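Local coordinates for protein Csc2 (Thermofilum pendens, PDB 4TXD) that probably binds CRISPR RNA as the Cas7-family subunit of a type I-D interference complex and carries a bound zinc ion, at residues K96-T101 / I193-R198. Residues are numbered along the deposited sequence; the frame is centred on the assembly and turned at random.
Sequences KLMAVT and IKTRVR
M98 and T195 meet tip to tip, a worked example of a single flexible thioether carrying one side of a small contact. The methyl CE stands 3.6 Å from T195 CB and equally close to T195 OG1, while SD lies 3.5 Å from V197 O. Bends at the second and third torsions (chi2 -83°, chi3 -71°) curl the methionine chain, which carries its end across to the loop although its CB does not point there. T195 OG1 donates to V197 O at 2.7 Å, approaching from above the carbonyl plane. This bond ties the loop back on itself just where strand 197-204 begins. In the RRM-like core of this Cas7 protein, the contact joins helix 94-115 to the start of that strand in the antiparallel sheet. With OG1 anti to the backbone N (chi1 -175°), the T195 hydroxyl faces V197 O. Without OG1 and CG2, an alanine here would probably leave V197 O without this donor and open a gap beside the M98 methyl. F199 of the same strand and F174 of helix 169-174 also touch M98. One residue before M98, L97 O accepts from T101 OG1 (2.8 Å) and T101 N, on opposite faces of its carbonyl plane.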
loop_
_atom_site.group_PDB
_atom_site.type_symbol
_atom_site.label_atom_id
_atom_site.label_comp_id
_atom_site.label_asym_id
_atom_site.label_seq_id
_atom_site.Cartn_x
_atom_site.Cartn_y
_atom_site.Cartn_z
ATOM N N LYS A 96 4.385 8.409 -1.682
ATOM C CA LYS A 96 5.131 8.024 -0.478
ATOM C C LYS A 96 4.447 6.855 0.236
ATOM O O LYS A 96 5.119 5.936 0.706
ATOM C CB LYS A 96 5.297 9.199 0.494
ATOM C CG LYS A 96 5.992 10.392 -0.124
ATOM C CD LYS A 96 6.361 11.442 0.926
ATOM C CE LYS A 96 7.014 12.650 0.246
ATOM N NZ LYS A 96 7.427 13.666 1.236
ATOM N N LEU A 97 3.118 6.909 0.332
ATOM C CA LEU A 97 2.349 5.821 0.926
ATOM C C LEU A 97 2.569 4.515 0.145
ATOM O O LEU A 97 2.797 3.447 0.742
ATOM C CB LEU A 97 0.858 6.175 0.971
ATOM C CG LEU A 97 0.509 7.276 1.978
ATOM C CD1 LEU A 97 -0.915 7.718 1.786
ATOM C CD2 LEU A 97 0.715 6.782 3.422
ATOM N N MET A 98 2.523 4.605 -1.182
ATOM C CA MET A 98 2.844 3.462 -2.033
ATOM C C MET A 98 4.216 2.896 -1.727
ATOM O O MET A 98 4.366 1.689 -1.537
ATOM C CB MET A 98 2.810 3.846 -3.523
ATOM C CG MET A 98 1.438 4.041 -4.087
ATOM S SD MET A 98 0.695 2.480 -4.574
ATOM C CE MET A 98 1.648 2.053 -6.003
ATOM N N ALA A 99 5.218 3.765 -1.733
ATOM C CA ALA A 99 6.593 3.336 -1.570
ATOM C C ALA A 99 6.768 2.605 -0.244
ATOM O O ALA A 99 7.347 1.516 -0.219
ATOM C CB ALA A 99 7.537 4.512 -1.654
ATOM N N VAL A 100 6.265 3.178 0.852
ATOM C CA VAL A 100 6.555 2.569 2.154
ATOM C C VAL A 100 5.728 1.301 2.337
ATOM O O VAL A 100 6.196 0.339 2.971
ATOM C CB VAL A 100 6.313 3.533 3.359
ATOM C CG1 VAL A 100 7.233 4.750 3.280
ATOM C CG2 VAL A 100 4.840 3.942 3.485
ATOM N N THR A 101 4.516 1.275 1.782
ATOM C CA THR A 101 3.644 0.125 1.990
ATOM C C THR A 101 4.168 -1.052 1.167
ATOM O O THR A 101 4.178 -2.206 1.629
ATOM C CB THR A 101 2.183 0.418 1.618
ATOM O OG1 THR A 101 1.690 1.515 2.399
ATOM C CG2 THR A 101 1.294 -0.809 1.866
ATOM N N ILE A 193 1.871 -3.043 -15.303
ATOM C CA ILE A 193 0.920 -3.414 -14.266
ATOM C C ILE A 193 0.639 -2.176 -13.425
ATOM O O ILE A 193 1.557 -1.631 -12.824
ATOM C CB ILE A 193 1.455 -4.522 -13.340
ATOM C CG1 ILE A 193 1.974 -5.720 -14.145
ATOM C CG2 ILE A 193 0.378 -4.942 -12.346
ATOM C CD1 ILE A 193 2.562 -6.811 -13.276
ATOM N N LYS A 194 -0.608 -1.726 -13.409
ATOM C CA LYS A 194 -0.984 -0.584 -12.580
ATOM C C LYS A 194 -1.403 -1.055 -11.193
ATOM O O LYS A 194 -1.947 -2.143 -11.032
ATOM C CB LYS A 194 -2.120 0.219 -13.216
ATOM C CG LYS A 194 -1.693 1.082 -14.399
ATOM C CD LYS A 194 -2.855 1.913 -14.920
ATOM C CE LYS A 194 -2.720 3.378 -14.540
ATOM N NZ LYS A 194 -1.548 4.002 -15.214
ATOM N N THR A 195 -1.143 -0.227 -10.185
ATOM C CA THR A 195 -1.516 -0.608 -8.816
ATOM C C THR A 195 -3.028 -0.844 -8.652
ATOM O O THR A 195 -3.865 -0.113 -9.201
ATOM C CB THR A 195 -1.049 0.465 -7.791
ATOM O OG1 THR A 195 -1.329 0.005 -6.462
ATOM C CG2 THR A 195 -1.758 1.813 -8.029
ATOM N N ARG A 196 -3.373 -1.885 -7.899
ATOM C CA ARG A 196 -4.760 -2.162 -7.552
ATOM C C ARG A 196 -5.049 -1.604 -6.150
ATOM O O ARG A 196 -6.128 -1.792 -5.595
ATOM C CB ARG A 196 -5.042 -3.676 -7.629
ATOM C CG ARG A 196 -5.484 -4.149 -9.039
ATOM C CD ARG A 196 -5.614 -5.685 -9.128
ATOM N NE ARG A 196 -4.309 -6.308 -8.976
ATOM C CZ ARG A 196 -4.081 -7.510 -8.455
ATOM N NH1 ARG A 196 -5.084 -8.273 -8.028
ATOM N NH2 ARG A 196 -2.832 -7.938 -8.373
ATOM N N VAL A 197 -4.055 -0.918 -5.603
ATOM C CA VAL A 197 -4.154 -0.229 -4.306
ATOM C C VAL A 197 -3.869 1.256 -4.546
ATOM O O VAL A 197 -2.724 1.641 -4.762
ATOM C CB VAL A 197 -3.153 -0.804 -3.270
ATOM C CG1 VAL A 197 -3.241 -0.055 -1.920
ATOM C CG2 VAL A 197 -3.381 -2.311 -3.083
ATOM N N ARG A 198 -4.921 2.072 -4.569
ATOM C CA ARG A 198 -4.785 3.500 -4.838
ATOM C C ARG A 198 -4.927 4.311 -3.550
ATOM O O ARG A 198 -5.989 4.312 -2.938
ATOM C CB ARG A 198 -5.840 3.962 -5.844
ATOM C CG ARG A 198 -5.623 3.475 -7.263
ATOM C CD ARG A 198 -5.938 4.584 -8.265
ATOM N NE ARG A 198 -7.031 4.244 -9.172
ATOM C CZ ARG A 198 -8.268 4.728 -9.077
ATOM N NH1 ARG A 198 -8.588 5.575 -8.107
ATOM N NH2 ARG A 198 -9.192 4.361 -9.956
#